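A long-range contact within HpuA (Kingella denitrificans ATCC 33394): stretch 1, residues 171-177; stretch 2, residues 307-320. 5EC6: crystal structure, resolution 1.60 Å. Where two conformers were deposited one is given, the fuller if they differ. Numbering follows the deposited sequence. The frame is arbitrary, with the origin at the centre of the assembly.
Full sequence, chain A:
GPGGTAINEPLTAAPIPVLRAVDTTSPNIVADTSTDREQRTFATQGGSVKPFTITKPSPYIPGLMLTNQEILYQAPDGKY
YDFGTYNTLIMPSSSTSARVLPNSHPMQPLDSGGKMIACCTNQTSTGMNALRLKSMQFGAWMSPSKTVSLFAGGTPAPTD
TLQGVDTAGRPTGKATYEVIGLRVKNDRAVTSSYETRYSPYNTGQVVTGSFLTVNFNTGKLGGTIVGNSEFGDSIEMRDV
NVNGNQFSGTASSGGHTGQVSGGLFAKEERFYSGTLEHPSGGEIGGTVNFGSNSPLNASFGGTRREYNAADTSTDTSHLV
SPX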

ATOM      1  N   PRO A 171       5.612  -5.585 -21.484  1.00 16.77           N
ATOM      2  CA  PRO A 171       4.379  -4.972 -21.014  1.00 16.82           C
ATOM      3  C   PRO A 171       3.809  -4.016 -22.051  1.00 15.75           C
ATOM      4  O   PRO A 171       4.568  -3.251 -22.705  1.00 16.69           O
ATOM      5  CB  PRO A 171       4.809  -4.237 -19.746  1.00 16.76           C
ATOM      6  CG  PRO A 171       6.069  -4.916 -19.309  1.00 18.49           C
ATOM      7  CD  PRO A 171       6.742  -5.328 -20.589  1.00 17.07           C
ATOM      8  N   THR A 172       2.496  -4.037 -22.162  1.00 16.30           N
ATOM      9  CA  THR A 172       1.751  -3.161 -23.096  1.00 16.62           C
ATOM     10  C   THR A 172       0.460  -2.625 -22.489  1.00 16.75           C
ATOM     11  O   THR A 172      -0.083  -3.184 -21.534  1.00 17.07           O
ATOM     12  CB  THR A 172       1.391  -3.897 -24.414  1.00 18.45           C
ATOM     13  OG1 THR A 172       0.450  -4.964 -24.153  1.00 18.00           O
ATOM     14  CG2 THR A 172       2.656  -4.480 -25.074  1.00 19.84           C
ATOM     15  N   GLY A 173      -0.068  -1.565 -23.066  1.00 16.15           N
ATOM     16  CA  GLY A 173      -1.380  -1.081 -22.711  1.00 17.08           C
ATOM     17  C   GLY A 173      -1.364  -0.179 -21.484  1.00 14.96           C
ATOM     18  O   GLY A 173      -0.402   0.463 -21.210  1.00 15.78           O
ATOM     19  N   LYS A 174      -2.499  -0.139 -20.812  1.00 14.81           N
ATOM     20  CA  LYS A 174      -2.710   0.810 -19.726  0.52 14.95           C
ATOM     21  C   LYS A 174      -3.431   0.102 -18.577  1.00 14.55           C
ATOM     22  O   LYS A 174      -4.164  -0.855 -18.774  1.00 15.13           O
ATOM     23  CB  LYS A 174      -3.497   2.040 -20.188  0.52 15.48           C
ATOM     24  CG  LYS A 174      -2.643   3.011 -20.994  0.52 15.79           C
ATOM     25  CD  LYS A 174      -3.430   4.193 -21.561  0.52 16.37           C
ATOM     26  CE  LYS A 174      -3.900   5.158 -20.473  0.52 16.87           C
ATOM     27  NZ  LYS A 174      -4.555   6.397 -21.000  0.52 16.62           N
ATOM     28  N   ALA A 175      -3.216   0.630 -17.378  1.00 14.54           N
ATOM     29  CA  ALA A 175      -3.986   0.200 -16.196  1.00 14.60           C
ATOM     30  C   ALA A 175      -4.228   1.382 -15.281  1.00 15.16           C
ATOM     31  O   ALA A 175      -3.377   2.263 -15.165  1.00 16.06           O
ATOM     32  CB  ALA A 175      -3.174  -0.809 -15.420  1.00 15.27           C
ATOM     33  N   THR A 176      -5.398   1.384 -14.669  1.00 14.66           N
ATOM     34  CA  THR A 176      -5.809   2.423 -13.737  1.00 15.03           C
ATOM     35  C   THR A 176      -6.042   1.818 -12.358  1.00 15.75           C
ATOM     36  O   THR A 176      -6.718   0.796 -12.196  1.00 16.45           O
ATOM     37  CB  THR A 176      -7.080   3.098 -14.285  1.00 15.83           C
ATOM     38  OG1 THR A 176      -6.751   3.743 -15.528  1.00 15.83           O
ATOM     39  CG2 THR A 176      -7.626   4.116 -13.364  1.00 16.25           C
ATOM     40  N   TYR A 177      -5.513   2.524 -11.362  1.00 14.73           N
ATOM     41  CA  TYR A 177      -5.490   2.096  -9.964  1.00 15.03           C
ATOM     42  C   TYR A 177      -6.269   3.117  -9.119  1.00 16.08           C
ATOM     43  O   TYR A 177      -6.229   4.318  -9.375  1.00 16.63           O
ATOM     44  CB  TYR A 177      -4.053   1.972  -9.453  1.00 15.39           C
ATOM     45  CG  TYR A 177      -3.216   0.937 -10.170  1.00 13.85           C
ATOM     46  CD1 TYR A 177      -2.616   1.234 -11.408  1.00 15.90           C
ATOM     47  CD2 TYR A 177      -3.027  -0.326  -9.634  1.00 14.49           C
ATOM     48  CE1 TYR A 177      -1.911   0.283 -12.104  1.00 15.31           C
ATOM     49  CE2 TYR A 177      -2.298  -1.274 -10.290  1.00 14.70           C
ATOM     50  CZ  TYR A 177      -1.747  -1.000 -11.536  1.00 15.19           C
ATOM     51  OH  TYR A 177      -1.000  -1.943 -12.215  1.00 15.50           O
ATOM     52  N   TYR A 307      -7.832  -2.677 -16.439  1.00 17.31           N
ATOM     53  CA  TYR A 307      -6.645  -2.717 -17.290  1.00 16.55           C
ATOM     54  C   TYR A 307      -7.000  -3.192 -18.664  1.00 17.95           C
ATOM     55  O   TYR A 307      -8.031  -3.867 -18.881  1.00 17.92           O
ATOM     56  CB  TYR A 307      -5.536  -3.603 -16.682  1.00 17.37           C
ATOM     57  CG  TYR A 307      -5.860  -5.074 -16.655  1.00 18.15           C
ATOM     58  CD1 TYR A 307      -6.580  -5.632 -15.583  1.00 19.00           C
ATOM     59  CD2 TYR A 307      -5.496  -5.900 -17.695  1.00 18.60           C
ATOM     60  CE1 TYR A 307      -6.909  -6.991 -15.568  1.00 19.33           C
ATOM     61  CE2 TYR A 307      -5.808  -7.232 -17.682  1.00 21.03           C
ATOM     62  CZ  TYR A 307      -6.504  -7.782 -16.630  1.00 22.16           C
ATOM     63  OH  TYR A 307      -6.808  -9.135 -16.626  1.00 23.46           O
ATOM     64  N   ASN A 308      -6.180  -2.773 -19.638  1.00 16.89           N
ATOM     65  CA  ASN A 308      -6.353  -3.187 -21.028  1.00 18.10           C
ATOM     66  C   ASN A 308      -4.983  -3.275 -21.672  1.00 17.48           C
ATOM     67  O   ASN A 308      -4.360  -2.260 -21.972  1.00 16.36           O
ATOM     68  CB  ASN A 308      -7.222  -2.176 -21.779  1.00 18.81           C
ATOM     69  CG  ASN A 308      -7.457  -2.593 -23.217  1.00 20.40           C
ATOM     70  OD1 ASN A 308      -7.065  -3.676 -23.622  1.00 20.91           O
ATOM     71  ND2 ASN A 308      -8.102  -1.735 -23.967  1.00 23.08           N
ATOM     72  N   ALA A 309      -4.511  -4.494 -21.879  1.00 17.94           N
ATOM     73  CA  ALA A 309      -3.227  -4.682 -22.492  1.00 17.74           C
ATOM     74  C   ALA A 309      -3.176  -4.218 -23.954  1.00 18.32           C
ATOM     75  O   ALA A 309      -2.102  -3.933 -24.476  1.00 17.21           O
ATOM     76  CB  ALA A 309      -2.857  -6.154 -22.438  1.00 20.33           C
ATOM     77  N   ALA A 310      -4.356  -4.134 -24.586  1.00 18.58           N
ATOM     78  CA  ALA A 310      -4.467  -3.747 -25.979  1.00 19.20           C
ATOM     79  C   ALA A 310      -4.589  -2.247 -26.224  1.00 20.37           C
ATOM     80  O   ALA A 310      -4.627  -1.807 -27.400  1.00 22.89           O
ATOM     81  CB  ALA A 310      -5.631  -4.494 -26.639  1.00 20.61           C
ATOM     82  N   ASP A 311      -4.622  -1.424 -25.169  1.00 20.46           N
ATOM     83  CA  ASP A 311      -4.768   0.006 -25.343  1.00 20.34           C
ATOM     84  C   ASP A 311      -3.537   0.576 -26.011  1.00 19.73           C
ATOM     85  O   ASP A 311      -2.423   0.304 -25.581  1.00 20.08           O
ATOM     86  CB  ASP A 311      -4.979   0.651 -23.956  1.00 20.29           C
ATOM     87  CG  ASP A 311      -5.504   2.077 -24.047  1.00 23.71           C
ATOM     88  OD1 ASP A 311      -5.244   2.761 -25.047  1.00 28.74           O
ATOM     89  OD2 ASP A 311      -6.262   2.468 -23.180  1.00 21.26           O
ATOM     90  N   THR A 312      -3.746   1.320 -27.118  1.00 20.00           N
ATOM     91  CA  THR A 312      -2.654   1.898 -27.857  1.00 21.58           C
ATOM     92  C   THR A 312      -2.472   3.407 -27.564  1.00 22.14           C
ATOM     93  O   THR A 312      -1.660   4.079 -28.218  1.00 23.78           O
ATOM     94  CB  THR A 312      -2.886   1.716 -29.373  1.00 23.31           C
ATOM     95  OG1 THR A 312      -4.122   2.337 -29.716  1.00 25.20           O
ATOM     96  CG2 THR A 312      -2.907   0.245 -29.721  1.00 27.13           C
ATOM     97  N   SER A 313      -3.184   3.924 -26.562  0.58 21.58           N
ATOM     98  CA  SER A 313      -2.978   5.301 -26.100  0.58 21.06           C
ATOM     99  C   SER A 313      -1.526   5.606 -25.763  0.58 20.21           C
ATOM    100  O   SER A 313      -0.768   4.734 -25.276  0.58 21.05           O
ATOM    101  CB  SER A 313      -3.870   5.566 -24.880  0.58 20.48           C
ATOM    102  OG  SER A 313      -3.638   6.821 -24.294  0.58 20.23           O
ATOM    103  N   THR A 314      -1.141   6.861 -25.969  1.00 20.38           N
ATOM    104  CA  THR A 314       0.158   7.332 -25.503  1.00 21.16           C
ATOM    105  C   THR A 314       0.060   8.339 -24.356  1.00 18.98           C
ATOM    106  O   THR A 314       1.048   8.988 -24.003  1.00 20.46           O
ATOM    107  CB  THR A 314       0.932   8.000 -26.666  1.00 23.33           C
ATOM    108  OG1 THR A 314       0.167   9.066 -27.182  1.00 24.33           O
ATOM    109  CG2 THR A 314       1.210   7.002 -27.785  1.00 24.90           C
ATOM    110  N   ASP A 315      -1.108   8.416 -23.706  1.00 19.06           N
ATOM    111  CA  ASP A 315      -1.228   9.315 -22.567  1.00 19.24           C
ATOM    112  C   ASP A 315      -1.606   8.555 -21.267  1.00 17.26           C
ATOM    113  O   ASP A 315      -1.806   7.335 -21.294  1.00 18.43           O
ATOM    114  CB  ASP A 315      -2.234  10.438 -22.884  1.00 20.98           C
ATOM    115  CG  ASP A 315      -3.662   9.969 -22.984  1.00 23.25           C
ATOM    116  OD1 ASP A 315      -4.115   9.040 -22.294  1.00 20.08           O
ATOM    117  OD2 ASP A 315      -4.396  10.572 -23.829  1.00 28.33           O
ATOM    118  N   THR A 316      -1.608   9.277 -20.145  1.00 17.55           N
ATOM    119  CA  THR A 316      -1.957   8.689 -18.847  1.00 16.84           C
ATOM    120  C   THR A 316      -3.375   9.021 -18.419  1.00 16.43           C
ATOM    121  O   THR A 316      -3.690   8.932 -17.230  1.00 17.19           O
ATOM    122  CB  THR A 316      -0.986   9.069 -17.748  1.00 18.37           C
ATOM    123  OG1 THR A 316      -0.765  10.485 -17.742  1.00 20.18           O
ATOM    124  CG2 THR A 316       0.355   8.335 -17.996  1.00 20.92           C
ATOM    125  N   SER A 317      -4.234   9.358 -19.377  1.00 16.10           N
ATOM    126  CA  SER A 317      -5.657   9.487 -19.038  1.00 16.65           C
ATOM    127  C   SER A 317      -6.189   8.179 -18.466  1.00 16.19           C
ATOM    128  O   SER A 317      -5.791   7.090 -18.888  1.00 16.63           O
ATOM    129  CB  SER A 317      -6.503   9.925 -20.226  1.00 17.84           C
ATOM    130  OG  SER A 317      -6.555   8.961 -21.255  1.00 19.20           O
ATOM    131  N   HIS A 318      -7.104   8.294 -17.524  1.00 15.89           N
ATOM    132  CA  HIS A 318      -7.616   7.151 -16.838  1.00 15.18           C
ATOM    133  C   HIS A 318      -8.535   6.299 -17.716  1.00 16.97           C
ATOM    134  O   HIS A 318      -9.246   6.808 -18.618  1.00 18.33           O
ATOM    135  CB  HIS A 318      -8.363   7.544 -15.586  1.00 15.41           C
ATOM    136  CG  HIS A 318      -7.537   8.327 -14.617  1.00 15.37           C
ATOM    137  ND1 HIS A 318      -6.320   7.875 -14.146  1.00 15.38           N
ATOM    138  CD2 HIS A 318      -7.783   9.499 -13.998  1.00 15.94           C
ATOM    139  CE1 HIS A 318      -5.867   8.728 -13.252  1.00 16.92           C
ATOM    140  NE2 HIS A 318      -6.729   9.748 -13.179  1.00 16.64           N
ATOM    141  N   LEU A 319      -8.499   4.991 -17.461  1.00 16.28           N
ATOM    142  CA  LEU A 319      -9.540   4.101 -17.966  1.00 16.61           C
ATOM    143  C   LEU A 319     -10.809   4.300 -17.154  1.00 17.69           C
ATOM    144  O   LEU A 319     -10.738   4.380 -15.917  1.00 18.34           O
ATOM    145  CB  LEU A 319      -9.056   2.640 -17.893  1.00 17.34           C
ATOM    146  CG  LEU A 319      -7.761   2.353 -18.623  1.00 19.31           C
ATOM    147  CD1 LEU A 319      -7.328   0.901 -18.505  1.00 21.40           C
ATOM    148  CD2 LEU A 319      -7.903   2.740 -20.092  1.00 23.03           C
ATOM    149  N   VAL A 320     -11.960   4.336 -17.825  1.00 17.93           N
ATOM    150  CA  VAL A 320     -13.221   4.758 -17.180  1.00 19.82           C
ATOM    151  C   VAL A 320     -14.418   3.835 -17.546  1.00 24.61           C
ATOM    152  O   VAL A 320     -15.550   4.310 -17.614  1.00 25.77           O
ATOM    153  CB  VAL A 320     -13.587   6.221 -17.536  1.00 20.47           C
ATOM    154  CG1 VAL A 320     -12.605   7.224 -16.929  1.00 19.56           C
ATOM    155  CG2 VAL A 320     -13.660   6.416 -19.049  1.00 20.31           C
TER
HETATM  156  O   HOH W   1      -6.730   5.173 -22.865  1.00 20.41           O

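The contact joins a short antiparallel β-pairing to a loop that folds back around one lysine, Lys 174, whose ammonium group is held by the loop's oxygen atoms; together the two stretches bury 581 Å². In the pairing, Lys 174 and Asn 308 form a hydrogen-bonded pair, with Lys 174 N donating to Asn 308 O (3.1 Å) and Asn 308 N to Lys 174 O (2.9 Å), both nearly linear. The neighbouring pair, Ala 175 and Tyr 307, packs CB against CB at 3.9 Å on the other face of the sheet.

At the end of the pairing the chain bends sharply in a type I turn from Asn 308 to Asp 311, and Gly 173 lies close against it. Gly 173 CA approaches Asn 308 O at 3.3 Å and Asp 311 O at 3.4 Å in CA-H...O contacts. A CB here would clash with Asn 308 O and Ala 309 CA, and the backbone angles themselves call for glycine. Thr 172 adds a hydrogen bond from OG1 to Ala 309 O (2.8 Å).

Lys 174 contributes the largest covered area, 176 Å². The long side chain carries Lys 174 NZ into the loop, where it donates to Ser 317 O (2.5 Å) and Asp 315 O (2.9 Å), forms a salt bridge with Asp 315 OD1 (3.0 Å), and makes a weak hydrogen bond to Ser 313 OG (3.4 Å). A water accepts from Lys 174 NZ (3.1 Å) and donates to Asp 311 OD2 (2.8 Å), linking a second carboxylate. Asp 315 OD1 also accepts from Ser 317 N (2.9 Å) and Ser 317 OG (2.7 Å), so the same carboxylate oxygen braces the loop and balances the buried charge.

Farther along, Thr 176 OG1 accepts from Leu 319 N (2.9 Å), while Leu 319 CD1 lies 3.6 Å from Lys 174 O, covering the strand with apolar surface.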